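Local atomic coordinates of succinate dehydrogenase (Membrane anchor subunit) (Mycolicibacterium smegmatis, PDB entry 7D6V), a protein that anchors the mycobacterial succinate dehydrogenase Sdh1 in the membrane, holds an Fe2S2 cluster and probably helps pass electrons from succinate oxidation to quinone. Residues L37-L42 with R123-S128; L67-S72 with V190-N195; G91-P94 with P98-F101; F185-V190 with D255-L260; I197-Y202 with G249-T254. One frame throughout, in Å; residues are numbered along the deposited sequence.

Contact 1: L37-L42 with R123-S128. With PEV ((1S)-2-{[(2-aminoethoxy)(hydroxy)phosphoryl]oxy}-1-[(palmitoyloxy)methyl]ethyl stearate), chain I.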
# COMPACT_ATOMS: atom_id res chain seq x y z
N LEU C 37 11.72 -27.40 18.57
CA LEU C 37 12.46 -26.68 19.59
C LEU C 37 11.53 -26.23 20.71
O LEU C 37 11.87 -26.35 21.90
CB LEU C 37 13.19 -25.50 18.98
CG LEU C 37 14.21 -25.87 17.90
CD1 LEU C 37 15.01 -24.66 17.48
CD2 LEU C 37 15.12 -26.98 18.39
N THR C 38 10.35 -25.73 20.35
CA THR C 38 9.37 -25.34 21.36
C THR C 38 8.99 -26.52 22.23
O THR C 38 8.92 -26.41 23.46
CB THR C 38 8.13 -24.74 20.69
OG1 THR C 38 8.53 -23.71 19.78
CG2 THR C 38 7.19 -24.16 21.72
N ASN C 39 8.74 -27.68 21.61
CA ASN C 39 8.29 -28.85 22.36
C ASN C 39 9.36 -29.35 23.31
O ASN C 39 9.07 -29.64 24.48
CB ASN C 39 7.86 -29.95 21.39
CG ASN C 39 6.45 -29.78 20.90
OD1 ASN C 39 5.63 -29.11 21.54
ND2 ASN C 39 6.14 -30.37 19.76
N LEU C 40 10.60 -29.47 22.84
CA LEU C 40 11.68 -29.90 23.73
C LEU C 40 11.93 -28.91 24.86
O LEU C 40 12.15 -29.32 26.00
CB LEU C 40 12.97 -30.18 22.95
CG LEU C 40 13.11 -31.50 22.17
CD1 LEU C 40 12.26 -31.61 20.93
CD2 LEU C 40 14.57 -31.71 21.83
N GLY C 41 11.91 -27.61 24.57
CA GLY C 41 12.11 -26.64 25.64
C GLY C 41 11.03 -26.71 26.70
O GLY C 41 11.31 -26.76 27.90
N LEU C 42 9.76 -26.75 26.26
CA LEU C 42 8.66 -26.83 27.20
C LEU C 42 8.71 -28.12 28.00
O LEU C 42 8.49 -28.11 29.22
CB LEU C 42 7.33 -26.72 26.46
CG LEU C 42 6.98 -25.34 25.90
CD1 LEU C 42 5.61 -25.36 25.24
CD2 LEU C 42 7.03 -24.29 26.99
N ARG C 123 0.65 -23.78 18.13
CA ARG C 123 1.43 -24.23 16.98
C ARG C 123 2.00 -25.62 17.21
O ARG C 123 1.90 -26.50 16.34
CB ARG C 123 2.54 -23.24 16.67
CG ARG C 123 2.08 -21.97 16.00
CD ARG C 123 3.14 -21.45 15.06
NE ARG C 123 2.93 -20.06 14.69
CZ ARG C 123 3.64 -19.43 13.77
NH1 ARG C 123 4.61 -20.06 13.12
NH2 ARG C 123 3.39 -18.16 13.48
N SER C 124 2.60 -25.86 18.38
CA SER C 124 3.45 -27.03 18.58
C SER C 124 2.67 -28.29 18.97
O SER C 124 2.90 -29.35 18.40
CB SER C 124 4.51 -26.73 19.64
OG SER C 124 5.29 -25.61 19.27
N VAL C 125 1.78 -28.18 19.95
CA VAL C 125 1.06 -29.35 20.46
C VAL C 125 -0.26 -29.54 19.74
O VAL C 125 -0.58 -30.64 19.28
CB VAL C 125 0.85 -29.19 21.98
CG1 VAL C 125 0.18 -30.42 22.56
CG2 VAL C 125 2.17 -28.90 22.67
N TRP C 126 -1.05 -28.48 19.62
CA TRP C 126 -2.37 -28.59 19.02
C TRP C 126 -2.32 -28.51 17.50
O TRP C 126 -3.33 -28.79 16.85
CB TRP C 126 -3.29 -27.49 19.57
CG TRP C 126 -4.75 -27.72 19.31
CD1 TRP C 126 -5.63 -26.81 18.81
CD2 TRP C 126 -5.50 -28.91 19.56
NE1 TRP C 126 -6.88 -27.37 18.71
CE2 TRP C 126 -6.83 -28.66 19.17
CE3 TRP C 126 -5.18 -30.18 20.06
CZ2 TRP C 126 -7.84 -29.61 19.26
CZ3 TRP C 126 -6.18 -31.13 20.16
CH2 TRP C 126 -7.49 -30.84 19.76
N GLN C 127 -1.17 -28.16 16.93
CA GLN C 127 -0.97 -28.13 15.48
C GLN C 127 -2.00 -27.25 14.79
O GLN C 127 -2.50 -27.58 13.71
CB GLN C 127 -0.99 -29.54 14.87
CG GLN C 127 -0.32 -30.63 15.69
CD GLN C 127 1.14 -30.35 15.97
OE1 GLN C 127 1.83 -29.73 15.16
NE2 GLN C 127 1.62 -30.83 17.10
N SER C 128 -2.34 -26.11 15.41
CA SER C 128 -3.42 -25.31 14.85
C SER C 128 -2.94 -24.75 13.50
O SER C 128 -3.46 -25.19 12.48
CB SER C 128 -3.88 -24.23 15.82
OG SER C 128 -4.72 -24.79 16.81
C48 PEV I . 6.55 -22.48 31.35
C47 PEV I . 5.51 -23.43 31.93
C46 PEV I . 4.24 -23.42 31.09
C45 PEV I . 4.41 -24.28 29.84
C44 PEV I . 3.10 -24.94 29.44
C43 PEV I . 3.15 -25.46 28.01
C42 PEV I . 2.42 -26.79 27.89
C41 PEV I . 1.05 -26.60 27.24
C40 PEV I . 0.55 -27.89 26.62
C39 PEV I . -0.92 -28.11 26.95
C38 PEV I . -1.79 -27.25 26.05
C37 PEV I . -2.12 -27.97 24.75
C36 PEV I . -3.61 -27.93 24.47
C35 PEV I . -3.96 -26.82 23.49
C34 PEV I . -5.21 -27.16 22.71
C33 PEV I . -6.33 -27.61 23.64
C32 PEV I . -7.30 -28.52 22.92
C31 PEV I . -8.47 -27.73 22.35
O31 PEV I . -8.28 -26.93 21.49
O2 PEV I . -9.76 -27.94 22.83
C2 PEV I . -10.59 -28.53 21.88
C1 PEV I . -11.45 -27.44 21.25
O3P PEV I . -10.79 -26.98 20.11
P PEV I . -11.53 -27.15 18.65
O1P PEV I . -11.32 -28.54 18.12
O2P PEV I . -10.96 -26.15 17.68
O4P PEV I . -13.14 -26.89 18.84
C4 PEV I . -13.99 -28.00 18.92
C5 PEV I . -15.09 -27.69 19.93
N6 PEV I . -15.68 -28.92 20.43
C3 PEV I . -11.47 -29.57 22.57
O3 PEV I . -10.64 -30.37 23.36
C11 PEV I . -10.82 -30.20 24.74
O11 PEV I . -11.86 -30.45 25.24
C12 PEV I . -9.67 -29.67 25.60
C13 PEV I . -9.47 -30.51 26.86
C14 PEV I . -8.08 -30.33 27.45
C15 PEV I . -7.68 -28.87 27.57
C16 PEV I . -7.36 -28.50 29.02
C17 PEV I . -6.17 -27.56 29.17
C18 PEV I . -5.56 -27.11 27.84
C19 PEV I . -5.49 -25.60 27.69
C20 PEV I . -6.21 -24.84 28.81
C21 PEV I . -5.73 -23.40 28.92
C22 PEV I . -6.03 -22.79 30.29
C23 PEV I . -7.34 -22.00 30.33
C24 PEV I . -8.05 -22.21 31.66
C25 PEV I . -7.48 -21.33 32.76
C26 PEV I . -6.96 -22.15 33.94
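Ser124 of helix 115-124 meets Thr38 and Asn39 on one face of helix 33-55; the closest pair of CA atoms is that of Asn39 and Ser124, 6.4 Å apart. Van der Waals contact makes up the whole of this meeting. Ser124 OG lies 3.3 Å from Thr38 CB and almost as near its methyl CG2. Alongside, the amide of Asn39 reaches over with OD1 3.2 Å from Ser124 CB and 3.6 Å from Val125 CG2, chi1 of -83° bringing it round to the other segment. Hydrogen bonding of the two hydroxyls is local: Thr38 OG1 pairs with Ala34 O and Ser124 OG with Ala120 O, each inside its own helix. Lipid contacts form the third group. Leu42 CD1 packs against acyl carbon C43 of the phospholipid PEV at 3.7 Å, and Val125 CG1 lies 4.0 Å from its C37. The indole of Trp126 carries the ester carbonyl oxygen O31 over one face, 3.0 Å above the ring plane and offset toward the rim. With the hydroxyls of Thr38 and Ser124 satisfied in their own helices, the segments meet without polar pairing, while Leu42, Val125 and Trp126 offer the lipid an apolar and aromatic surface.

Contact 2: L67-S72 with V190-N195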
# COMPACT_ATOMS: atom_id res chain seq x y z
N LEU C 67 16.58 -19.19 49.34
CA LEU C 67 15.37 -19.97 49.13
C LEU C 67 15.06 -20.03 47.64
O LEU C 67 15.03 -19.00 46.97
CB LEU C 67 14.18 -19.36 49.89
CG LEU C 67 12.86 -20.13 49.78
CD1 LEU C 67 13.00 -21.52 50.37
CD2 LEU C 67 11.77 -19.36 50.48
N THR C 68 14.84 -21.24 47.14
CA THR C 68 14.49 -21.42 45.75
C THR C 68 13.14 -20.78 45.45
O THR C 68 12.22 -20.88 46.27
CB THR C 68 14.46 -22.90 45.40
OG1 THR C 68 15.73 -23.50 45.68
CG2 THR C 68 14.14 -23.09 43.95
N PRO C 69 12.97 -20.12 44.31
CA PRO C 69 11.64 -19.62 43.93
C PRO C 69 10.61 -20.71 43.75
O PRO C 69 9.41 -20.44 43.89
CB PRO C 69 11.91 -18.88 42.61
CG PRO C 69 13.35 -18.55 42.64
CD PRO C 69 14.02 -19.64 43.39
N PHE C 70 11.02 -21.94 43.44
CA PHE C 70 10.08 -23.05 43.32
C PHE C 70 9.54 -23.51 44.66
O PHE C 70 8.61 -24.32 44.69
CB PHE C 70 10.73 -24.22 42.58
CG PHE C 70 10.79 -24.04 41.09
CD1 PHE C 70 11.92 -24.36 40.38
CD2 PHE C 70 9.69 -23.56 40.40
CE1 PHE C 70 11.98 -24.20 39.01
CE2 PHE C 70 9.74 -23.40 39.03
CZ PHE C 70 10.89 -23.72 38.34
N TYR C 71 10.10 -23.02 45.77
CA TYR C 71 9.61 -23.31 47.11
C TYR C 71 9.29 -22.02 47.87
O TYR C 71 9.25 -22.04 49.10
CB TYR C 71 10.62 -24.13 47.91
CG TYR C 71 10.75 -25.57 47.51
CD1 TYR C 71 11.33 -25.93 46.30
CD2 TYR C 71 10.32 -26.59 48.35
CE1 TYR C 71 11.46 -27.25 45.94
CE2 TYR C 71 10.45 -27.91 47.99
CZ TYR C 71 11.02 -28.23 46.79
OH TYR C 71 11.15 -29.55 46.42
N SER C 72 9.07 -20.91 47.16
CA SER C 72 9.22 -19.60 47.79
C SER C 72 8.20 -19.37 48.91
O SER C 72 8.61 -19.23 50.07
CB SER C 72 9.21 -18.50 46.73
OG SER C 72 10.33 -18.60 45.88
N VAL C 190 23.67 -12.79 43.71
CA VAL C 190 23.71 -12.35 42.32
C VAL C 190 22.72 -13.13 41.47
O VAL C 190 21.93 -12.56 40.72
CB VAL C 190 25.14 -12.47 41.76
CG1 VAL C 190 25.20 -11.95 40.34
CG2 VAL C 190 26.12 -11.73 42.65
N ILE C 191 22.73 -14.46 41.61
CA ILE C 191 21.82 -15.30 40.82
C ILE C 191 20.37 -14.98 41.16
O ILE C 191 19.54 -14.78 40.27
CB ILE C 191 22.15 -16.78 41.03
CG1 ILE C 191 23.60 -17.05 40.63
CG2 ILE C 191 21.22 -17.66 40.22
CD1 ILE C 191 24.08 -18.44 40.94
N LEU C 192 20.04 -14.93 42.46
CA LEU C 192 18.67 -14.66 42.87
C LEU C 192 18.20 -13.29 42.41
O LEU C 192 17.07 -13.14 41.93
CB LEU C 192 18.56 -14.77 44.39
CG LEU C 192 18.46 -16.16 45.01
CD1 LEU C 192 18.74 -16.11 46.49
CD2 LEU C 192 17.09 -16.75 44.75
N THR C 193 19.03 -12.26 42.58
CA THR C 193 18.64 -10.91 42.21
C THR C 193 18.45 -10.78 40.71
O THR C 193 17.50 -10.13 40.25
CB THR C 193 19.68 -9.91 42.71
OG1 THR C 193 19.79 -10.02 44.14
CG2 THR C 193 19.30 -8.49 42.35
N GLY C 194 19.34 -11.39 39.92
CA GLY C 194 19.15 -11.38 38.48
C GLY C 194 17.87 -12.07 38.07
O GLY C 194 17.14 -11.59 37.21
N ASN C 195 17.57 -13.21 38.70
CA ASN C 195 16.34 -13.92 38.40
C ASN C 195 15.11 -13.08 38.74
O ASN C 195 14.15 -13.03 37.96
CB ASN C 195 16.30 -15.25 39.15
CG ASN C 195 15.08 -16.08 38.82
OD1 ASN C 195 14.82 -16.39 37.66
ND2 ASN C 195 14.31 -16.43 39.84
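Leu192 and Asn195, one turn apart on helix 188-204, both face the proline turn that follows strand 66-67. Leu192 extends its CD2 methyl toward the backbone there: CD2 is 3.8 Å from Leu67 O and 4.4 Å from Pro69 CD, so the same methyl touches both the carbonyl oxygen and the pyrrolidine ring. Its CG lies beside the backbone N (chi1 -79°), which turns the branched end toward the turn. The amide of Asn195 meets the neighbouring ring carbon, the two side chains slanting across one another, with ND2 3.6 Å from Pro69 CG. Here CG is anti to the backbone N (chi1 -177°), and the amide stands out from the helix with its nitrogen toward the apolar ring. Its oxygen has a polar partner on helix 240-264, as OD1 pairs with Thr250 OG1 in a probable hydrogen bond. No hydrogen bond joins the two segments themselves. The turn is held by its own backbone, Tyr71 N donating to Thr68 O at 3.1 Å, with Pro69 and Phe70 forming a short 3-10 segment. Around this turn, Thr68 and Phe70 touch Asp255 of helix 240-264, Phe70 also rests on Phe45 and Ala49 of helix 33-55, and Leu67 meets Asp172 of helix 155-175. The turn thus sits among four helices, with Pro69 directed at helix 188-204.

Contact 3: G91-P94 with P98-F101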
# COMPACT_ATOMS: atom_id res chain seq x y z
N GLY C 91 -0.03 -27.41 58.77
CA GLY C 91 0.33 -28.79 59.07
C GLY C 91 1.54 -29.40 58.40
O GLY C 91 2.62 -28.81 58.37
N ASP C 92 1.36 -30.60 57.85
CA ASP C 92 2.40 -31.35 57.16
C ASP C 92 1.84 -31.91 55.87
O ASP C 92 0.70 -32.40 55.84
CB ASP C 92 2.96 -32.48 58.03
CG ASP C 92 3.21 -32.04 59.46
OD1 ASP C 92 4.21 -31.32 59.70
OD2 ASP C 92 2.42 -32.41 60.35
N LEU C 93 2.63 -31.87 54.80
CA LEU C 93 1.99 -32.19 53.53
C LEU C 93 2.24 -33.64 53.14
O LEU C 93 3.33 -34.17 53.36
CB LEU C 93 2.50 -31.27 52.43
CG LEU C 93 2.38 -29.77 52.74
CD1 LEU C 93 2.95 -28.93 51.61
CD2 LEU C 93 0.94 -29.39 53.03
N PRO C 94 1.22 -34.30 52.57
CA PRO C 94 1.29 -35.74 52.23
C PRO C 94 1.79 -36.05 50.82
O PRO C 94 1.02 -36.38 49.92
CB PRO C 94 -0.15 -36.19 52.44
CG PRO C 94 -0.95 -35.00 51.99
CD PRO C 94 -0.13 -33.77 52.33
N PRO C 98 2.86 -30.08 46.87
CA PRO C 98 4.18 -29.45 46.89
C PRO C 98 4.25 -28.41 48.00
O PRO C 98 3.24 -27.83 48.40
CB PRO C 98 4.29 -28.81 45.51
CG PRO C 98 2.89 -28.58 45.08
CD PRO C 98 2.07 -29.68 45.69
N MET C 99 5.46 -28.18 48.49
CA MET C 99 5.64 -27.23 49.59
C MET C 99 5.25 -25.81 49.20
O MET C 99 4.99 -24.99 50.08
CB MET C 99 7.09 -27.27 50.08
CG MET C 99 7.29 -28.14 51.30
SD MET C 99 8.80 -27.76 52.19
CE MET C 99 8.99 -29.24 53.18
N ALA C 100 5.17 -25.52 47.90
CA ALA C 100 4.78 -24.21 47.39
C ALA C 100 3.46 -24.29 46.63
O ALA C 100 3.30 -23.72 45.55
CB ALA C 100 5.87 -23.63 46.50
N PHE C 101 2.49 -25.02 47.20
CA PHE C 101 1.18 -25.19 46.59
C PHE C 101 0.38 -23.90 46.52
O PHE C 101 -0.65 -23.86 45.84
CB PHE C 101 0.39 -26.24 47.35
CG PHE C 101 0.03 -25.82 48.75
CD1 PHE C 101 -1.21 -25.29 49.04
CD2 PHE C 101 0.95 -25.96 49.78
CE1 PHE C 101 -1.54 -24.91 50.32
CE2 PHE C 101 0.62 -25.58 51.06
CZ PHE C 101 -0.62 -25.05 51.33
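Leu93 touches three residues of 98-101 with a single methyl, CD1. Against the backbone, CD1 stands 3.4 Å from Pro98 O and 3.8 Å from Met99 CA. Among side chains, it meets Phe101 CD2 at 4.0 Å, coming obliquely to the ring, and Met99 CG at 4.4 Å. A chi1 of -54° directs the branched end of Leu93 at the turn. Hydrogen bonding is confined to the second segment: Phe101 N reaches Pro98 O at 3.1 Å, a weak bond, and the same carbonyl oxygen lies at the edge of the Phe101 ring. With CG between the backbone N and the carbonyl carbon (chi1 66°), that ring is directed toward Leu93 and also touches Val90. Met99 rests on Tyr59 and Tyr71, while Gly91 is hydrogen-bonded to Thr77. The arrangement is a type I beta turn, Pro98 to Phe101, with Leu93 from a few residues earlier packed against it, in the long connection leading to helix 104-112.

Contact 4: F185-V190 with D255-L260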
# COMPACT_ATOMS: atom_id res chain seq x y z
N PHE C 185 27.10 -11.30 51.04
CA PHE C 185 27.01 -11.19 49.59
C PHE C 185 27.81 -12.36 49.02
O PHE C 185 29.01 -12.45 49.26
CB PHE C 185 27.57 -9.84 49.13
CG PHE C 185 27.38 -9.57 47.67
CD1 PHE C 185 26.30 -10.09 46.98
CD2 PHE C 185 28.29 -8.77 46.99
CE1 PHE C 185 26.13 -9.82 45.64
CE2 PHE C 185 28.12 -8.51 45.65
CZ PHE C 185 27.04 -9.03 44.98
N GLY C 186 27.15 -13.26 48.30
CA GLY C 186 27.81 -14.52 47.98
C GLY C 186 27.56 -15.20 46.65
O GLY C 186 27.65 -16.43 46.58
N LEU C 187 27.21 -14.44 45.61
CA LEU C 187 26.93 -14.94 44.26
C LEU C 187 25.62 -15.72 44.17
O LEU C 187 24.97 -15.72 43.12
CB LEU C 187 28.07 -15.84 43.77
CG LEU C 187 27.93 -16.46 42.38
CD1 LEU C 187 27.90 -15.39 41.30
CD2 LEU C 187 29.03 -17.47 42.13
N GLY C 188 25.13 -16.22 45.30
CA GLY C 188 23.76 -16.66 45.35
C GLY C 188 22.84 -15.47 45.34
O GLY C 188 21.76 -15.49 44.74
N ASN C 189 23.28 -14.38 45.98
CA ASN C 189 22.59 -13.11 45.87
C ASN C 189 22.56 -12.64 44.43
O ASN C 189 21.53 -12.15 43.95
CB ASN C 189 23.27 -12.08 46.76
CG ASN C 189 23.12 -12.40 48.23
OD1 ASN C 189 24.10 -12.60 48.94
ND2 ASN C 189 21.88 -12.46 48.70
N VAL C 190 23.67 -12.79 43.71
CA VAL C 190 23.71 -12.35 42.32
C VAL C 190 22.72 -13.13 41.47
O VAL C 190 21.93 -12.56 40.72
CB VAL C 190 25.14 -12.47 41.76
CG1 VAL C 190 25.20 -11.95 40.34
CG2 VAL C 190 26.12 -11.73 42.65
N ASP C 255 17.29 -22.53 40.65
CA ASP C 255 17.03 -23.77 41.37
C ASP C 255 18.26 -24.66 41.42
O ASP C 255 18.59 -25.20 42.48
CB ASP C 255 15.87 -24.53 40.72
CG ASP C 255 15.25 -25.54 41.66
OD1 ASP C 255 14.07 -25.40 42.04
OD2 ASP C 255 15.94 -26.51 42.04
N PHE C 256 18.93 -24.85 40.28
CA PHE C 256 20.04 -25.79 40.24
C PHE C 256 21.17 -25.35 41.16
O PHE C 256 21.72 -26.16 41.92
CB PHE C 256 20.52 -25.94 38.80
CG PHE C 256 21.46 -27.09 38.60
CD1 PHE C 256 21.05 -28.38 38.84
CD2 PHE C 256 22.76 -26.88 38.17
CE1 PHE C 256 21.90 -29.44 38.66
CE2 PHE C 256 23.62 -27.93 37.99
CZ PHE C 256 23.19 -29.21 38.24
N TYR C 257 21.51 -24.06 41.13
CA TYR C 257 22.58 -23.56 41.98
C TYR C 257 22.21 -23.68 43.45
O TYR C 257 23.03 -24.10 44.28
CB TYR C 257 22.90 -22.10 41.63
CG TYR C 257 24.04 -21.54 42.45
CD1 TYR C 257 25.35 -21.70 42.04
CD2 TYR C 257 23.80 -20.86 43.63
CE1 TYR C 257 26.39 -21.20 42.79
CE2 TYR C 257 24.84 -20.35 44.38
CZ TYR C 257 26.13 -20.53 43.96
OH TYR C 257 27.16 -20.02 44.70
N ILE C 258 20.98 -23.29 43.81
CA ILE C 258 20.59 -23.35 45.21
C ILE C 258 20.59 -24.79 45.70
O ILE C 258 21.03 -25.08 46.81
CB ILE C 258 19.22 -22.67 45.43
CG1 ILE C 258 19.35 -21.17 45.22
CG2 ILE C 258 18.72 -22.93 46.84
CD1 ILE C 258 18.08 -20.41 45.51
N MET C 259 20.10 -25.72 44.87
CA MET C 259 20.14 -27.13 45.22
C MET C 259 21.56 -27.62 45.43
O MET C 259 21.84 -28.37 46.37
CB MET C 259 19.46 -27.95 44.13
CG MET C 259 19.40 -29.43 44.41
SD MET C 259 18.58 -30.33 43.09
CE MET C 259 19.82 -30.23 41.81
N LEU C 260 22.49 -27.21 44.55
CA LEU C 260 23.87 -27.62 44.71
C LEU C 260 24.45 -27.13 46.02
O LEU C 260 25.15 -27.87 46.72
CB LEU C 260 24.70 -27.11 43.54
CG LEU C 260 24.59 -27.88 42.23
CD1 LEU C 260 25.08 -27.02 41.09
CD2 LEU C 260 25.38 -29.16 42.32
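Where helix 188-204 begins, Gly188 and Ile258 have the nearest CA atoms of the two segments, 7.4 Å apart, and the ring of Tyr257 bridges the interval. Leu187, in the N-cap position, has a positive phi of 72°, turning the incoming chain into the helix. Tyr257 has CG anti to its backbone N (chi1 -177°), which sends the ring straight across to the other segment. Gly188 CA meets this ring obliquely, 4.0 Å from Tyr257 CE2. Farther out, Tyr257 OH is 4.1 Å from both Leu187 CD2 and Gly186 O; the leucine and tyrosine side chains cross at about a right angle. Gly186 O has a closer polar partner in Ser267 OG. Behind the glycine, Asn189 OD1 accepts a hydrogen bond from Gly186 N at 3.2 Å, in the carbonyl plane on a lone pair, tying the approach to the helix's first turn. Asn189 ND2 in turn bonds Ala176 O, just after helix 155-175. Ile258 touches Leu192 of helix 188-204 and Thr68 in the turn after strand 66-67. On the far side of its helix, Asp255 forms a salt bridge with Arg52 of helix 33-55. Helix 240-264 therefore lies between the start of helix 188-204 and helix 33-55.

Contact 5: I197-Y202 with G249-T254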
# COMPACT_ATOMS: atom_id res chain seq x y z
N ILE C 197 14.92 -9.77 38.93
CA ILE C 197 14.83 -8.66 37.99
C ILE C 197 14.25 -9.12 36.66
O ILE C 197 13.37 -8.46 36.08
CB ILE C 197 16.21 -8.00 37.81
CG1 ILE C 197 16.62 -7.26 39.08
CG2 ILE C 197 16.21 -7.05 36.62
CD1 ILE C 197 18.06 -6.81 39.08
N LEU C 198 14.72 -10.26 36.15
CA LEU C 198 14.23 -10.75 34.87
C LEU C 198 12.77 -11.18 34.96
O LEU C 198 12.00 -11.00 34.01
CB LEU C 198 15.11 -11.89 34.37
CG LEU C 198 16.45 -11.41 33.80
CD1 LEU C 198 17.38 -12.57 33.54
CD2 LEU C 198 16.22 -10.60 32.54
N LEU C 199 12.37 -11.75 36.10
CA LEU C 199 10.96 -12.08 36.30
C LEU C 199 10.10 -10.83 36.30
O LEU C 199 9.00 -10.83 35.75
CB LEU C 199 10.78 -12.85 37.61
CG LEU C 199 11.19 -14.32 37.61
CD1 LEU C 199 11.00 -14.91 39.00
CD2 LEU C 199 10.40 -15.09 36.59
N TRP C 200 10.58 -9.76 36.93
CA TRP C 200 9.85 -8.50 36.89
C TRP C 200 9.73 -7.97 35.47
O TRP C 200 8.67 -7.47 35.08
CB TRP C 200 10.53 -7.46 37.78
CG TRP C 200 10.05 -7.44 39.19
CD1 TRP C 200 10.79 -7.63 40.31
CD2 TRP C 200 8.71 -7.21 39.63
NE1 TRP C 200 10.00 -7.53 41.42
CE2 TRP C 200 8.72 -7.28 41.04
CE3 TRP C 200 7.50 -6.96 38.98
CZ2 TRP C 200 7.57 -7.10 41.80
CZ3 TRP C 200 6.36 -6.78 39.74
CH2 TRP C 200 6.40 -6.86 41.13
N VAL C 201 10.80 -8.08 34.68
CA VAL C 201 10.75 -7.63 33.30
C VAL C 201 9.71 -8.42 32.52
O VAL C 201 8.90 -7.85 31.77
CB VAL C 201 12.14 -7.73 32.65
CG1 VAL C 201 12.06 -7.41 31.17
CG2 VAL C 201 13.11 -6.80 33.34
N TYR C 202 9.70 -9.74 32.69
CA TYR C 202 8.73 -10.57 31.99
C TYR C 202 7.30 -10.26 32.42
O TYR C 202 6.39 -10.20 31.58
CB TYR C 202 9.04 -12.05 32.22
CG TYR C 202 7.95 -12.98 31.74
CD1 TYR C 202 7.66 -13.09 30.39
CD2 TYR C 202 7.22 -13.74 32.64
CE1 TYR C 202 6.66 -13.93 29.95
CE2 TYR C 202 6.22 -14.58 32.21
CZ TYR C 202 5.95 -14.67 30.86
OH TYR C 202 4.96 -15.52 30.43
N GLY C 249 14.82 -20.20 31.69
CA GLY C 249 16.20 -20.60 31.90
C GLY C 249 16.75 -20.15 33.24
O GLY C 249 17.38 -20.92 33.96
N THR C 250 16.51 -18.88 33.59
CA THR C 250 17.07 -18.36 34.83
C THR C 250 16.42 -18.99 36.05
O THR C 250 17.10 -19.18 37.07
CB THR C 250 16.93 -16.84 34.89
OG1 THR C 250 15.55 -16.47 34.78
CG2 THR C 250 17.71 -16.20 33.76
N LEU C 251 15.14 -19.34 35.98
CA LEU C 251 14.52 -20.11 37.05
C LEU C 251 15.21 -21.46 37.22
O LEU C 251 15.51 -21.88 38.34
CB LEU C 251 13.03 -20.31 36.77
CG LEU C 251 12.07 -19.21 37.20
CD1 LEU C 251 10.76 -19.33 36.44
CD2 LEU C 251 11.83 -19.26 38.69
N VAL C 252 15.47 -22.14 36.10
CA VAL C 252 16.10 -23.45 36.18
C VAL C 252 17.49 -23.34 36.80
O VAL C 252 17.86 -24.13 37.68
CB VAL C 252 16.14 -24.12 34.80
CG1 VAL C 252 17.00 -25.38 34.84
CG2 VAL C 252 14.74 -24.46 34.34
N LEU C 253 18.28 -22.36 36.36
CA LEU C 253 19.63 -22.21 36.91
C LEU C 253 19.61 -21.78 38.37
O LEU C 253 20.46 -22.21 39.16
CB LEU C 253 20.49 -21.26 36.08
CG LEU C 253 21.11 -21.77 34.77
CD1 LEU C 253 20.14 -22.00 33.64
CD2 LEU C 253 22.21 -20.82 34.34
N THR C 254 18.67 -20.91 38.76
CA THR C 254 18.58 -20.51 40.16
C THR C 254 18.28 -21.71 41.04
O THR C 254 18.95 -21.94 42.06
CB THR C 254 17.52 -19.43 40.32
OG1 THR C 254 17.69 -18.45 39.28
CG2 THR C 254 17.66 -18.73 41.66
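Leu198 lays its CD1 methyl against CG2 of Thr250, 3.7 Å away, with the two side chains crossing at about a right angle. Both start toward the opposite helix, and the CA atoms behind them are 8.1 Å apart. A chi1 of 58° sets Thr250 OG1 between its backbone N and carbonyl carbon and leaves CG2 to face the leucine. The hydroxyl is thereby placed near its own helix, where its single proton has Ile246 O and Thr247 O as candidate acceptors, besides Asn195 OD1 of helix 188-204. One residue on, a purely apolar pair repeats the theme: Leu199 CD2 and Leu251 CD1 meet at 4.3 Å. These two side chains leave their backbones at a slant to the other helix, and only their ends converge; Leu199 also touches Asn169 of helix 155-175, and Leu251 touches Pro69. On the next turn, Thr254 packs on Ile191, Leu192 and Asn195. Tyr202 reaches the Fe2S2 cluster, its ring meeting His240 with the planes only about 5° apart, and the side chain of Leu199 is about 10 Å from the cluster. No hydrogen bond links the two segments. Methyl groups make the contact between them, while the Thr250 hydroxyl finds its acceptors in backbone carbonyls and Asn195, an arrangement consistent with helices of a membrane anchor.

Overall arrangement
Contact 2 is buried, contacts 1 and 4 are partly buried, and contacts 3 and 5 lie nearer the surface, although contact 5 has its centre only 8 Å from that of the chain. Contacts 4 and 5 follow one antiparallel helix pair, 188-204 with 240-264, and contact 2 sets the turn 67-72 against the first of them; its centre is 8 Å from those of contacts 4 and 5, and it touches both. Contact 3 reaches contact 2 through Ala100 and Met99 packing on Phe70 and Tyr71. Contact 1 stands apart and alone includes a lipid. Methyl packing dominates contacts 3 and 5, a tyrosine on glycine contact 4; in contact 2 a leucine methyl and an asparagine amide meet a proline.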